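PDB 6IMP: RTX toxin RtxA from Vibrio vulnificus MO6-24/O, which acts as a virulence toxin, represented here by an alpha/beta-hydrolase-fold effector domain that probably catalyses a hydrolytic reaction. Local coordinates for residues 212-216 with 260-264. Numbering follows the deposited sequence.
Sequences KAITA and GLGEE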
loop_
_atom_site.group_PDB
_atom_site.type_symbol
_atom_site.label_atom_id
_atom_site.label_comp_id
_atom_site.label_asym_id
_atom_site.label_seq_id
_atom_site.Cartn_x
_atom_site.Cartn_y
_atom_site.Cartn_z
ATOM N N LYS A 212 -0.480 -17.161 -0.722
ATOM C CA LYS A 212 0.699 -17.368 0.106
ATOM C C LYS A 212 0.626 -16.575 1.407
ATOM O O LYS A 212 1.223 -16.956 2.413
ATOM C CB LYS A 212 1.954 -17.014 -0.689
ATOM C CG LYS A 212 2.232 -18.033 -1.790
ATOM C CD LYS A 212 3.332 -17.598 -2.750
ATOM C CE LYS A 212 4.403 -18.673 -2.925
ATOM N NZ LYS A 212 5.777 -18.089 -2.854
ATOM N N ALA A 213 -0.136 -15.492 1.390
ATOM C CA ALA A 213 -0.449 -14.763 2.604
ATOM C C ALA A 213 -1.464 -15.508 3.463
ATOM O O ALA A 213 -1.331 -15.545 4.686
ATOM C CB ALA A 213 -0.968 -13.380 2.260
ATOM N N ILE A 214 -2.494 -16.062 2.822
ATOM C CA ILE A 214 -3.513 -16.853 3.517
ATOM C C ILE A 214 -2.863 -18.099 4.121
ATOM O O ILE A 214 -3.111 -18.439 5.283
ATOM C CB ILE A 214 -4.680 -17.235 2.564
ATOM C CG1 ILE A 214 -5.610 -16.023 2.383
ATOM C CG2 ILE A 214 -5.487 -18.419 3.112
ATOM C CD1 ILE A 214 -6.488 -16.072 1.156
ATOM N N THR A 215 -2.004 -18.733 3.317
ATOM C CA THR A 215 -1.162 -19.867 3.722
ATOM C C THR A 215 -0.284 -19.604 4.955
ATOM O O THR A 215 -0.179 -20.463 5.831
ATOM C CB THR A 215 -0.254 -20.297 2.542
ATOM O OG1 THR A 215 -1.009 -21.083 1.611
ATOM C CG2 THR A 215 0.955 -21.107 3.009
ATOM N N ALA A 216 0.373 -18.448 5.001
ATOM C CA ALA A 216 1.320 -18.134 6.087
ATOM C C ALA A 216 0.622 -18.067 7.437
ATOM O O ALA A 216 1.195 -18.438 8.450
ATOM C CB ALA A 216 2.047 -16.819 5.810
ATOM N N GLY A 260 6.815 -16.021 8.888
ATOM C CA GLY A 260 6.395 -16.883 7.771
ATOM C C GLY A 260 6.149 -16.200 6.428
ATOM O O GLY A 260 6.600 -16.683 5.383
ATOM N N LEU A 261 5.424 -15.086 6.446
ATOM C CA LEU A 261 5.219 -14.294 5.238
ATOM C C LEU A 261 6.542 -13.913 4.554
ATOM O O LEU A 261 6.670 -14.020 3.334
ATOM C CB LEU A 261 4.432 -13.031 5.562
ATOM C CG LEU A 261 3.967 -12.273 4.319
ATOM C CD1 LEU A 261 2.849 -13.038 3.632
ATOM C CD2 LEU A 261 3.519 -10.855 4.636
ATOM N N GLY A 262 7.519 -13.493 5.357
ATOM C CA GLY A 262 8.774 -12.930 4.855
ATOM C C GLY A 262 9.690 -13.932 4.181
ATOM O O GLY A 262 10.542 -13.554 3.371
ATOM N N GLU A 263 9.540 -15.206 4.534
ATOM C CA GLU A 263 10.195 -16.294 3.785
ATOM C C GLU A 263 9.743 -16.286 2.330
ATOM O O GLU A 263 10.560 -16.171 1.409
ATOM C CB GLU A 263 9.889 -17.667 4.406
ATOM C CG GLU A 263 11.016 -18.236 5.259
ATOM C CD GLU A 263 10.921 -19.741 5.423
ATOM O OE1 GLU A 263 11.120 -20.469 4.418
ATOM O OE2 GLU A 263 10.648 -20.195 6.556
ATOM N N GLU A 264 8.430 -16.373 2.139
ATOM C CA GLU A 264 7.835 -16.372 0.807
ATOM C C GLU A 264 8.352 -15.199 -0.002
ATOM O O GLU A 264 8.560 -15.303 -1.210
ATOM C CB GLU A 264 6.308 -16.302 0.908
ATOM C CG GLU A 264 5.651 -17.546 1.497
ATOM C CD GLU A 264 5.689 -18.745 0.559
ATOM O OE1 GLU A 264 6.426 -18.701 -0.458
ATOM O OE2 GLU A 264 4.969 -19.735 0.836
#
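K212 and E264 form a salt bridge that ties together two helices of this alpha/beta hydrolase fold: NZ of K212 donates to OE1 of E264 at 2.6 Å. Both residues point CA to CB toward the opposite helix, and their CA atoms are 7.2 Å apart, so the long lysine side chain spans the gap between the helices to reach the carboxylate. The bond joins helix 210-216, which follows strand 200-204, to the N-terminal part of helix 260-274, which follows the neighbouring parallel strand 252-256. The short segments run roughly antiparallel, at 145°, with axes 9.2 Å apart. At the other end the CA atoms of A216 and G260 are 5.5 Å apart, and CB of A216 lies 3.8 Å from N of L261.

Between the ionic end and this tight one, L261 supplies the apolar filling. Its CB leaves sideways, yet the leucine's CD1 swings back to sit 3.9 Å from CA of A213. Beyond the pair, L261 also touches P208 and H288, while A213 packs on M207. The leucine comes close to the GxSxG turn around S178, probably the nucleophile elbow of the fold, but makes no contact with it. That same CD1 lies 4.1 Å from CB of A213 and 4.4 Å from CB of A216, bridging two alanines one helical turn apart.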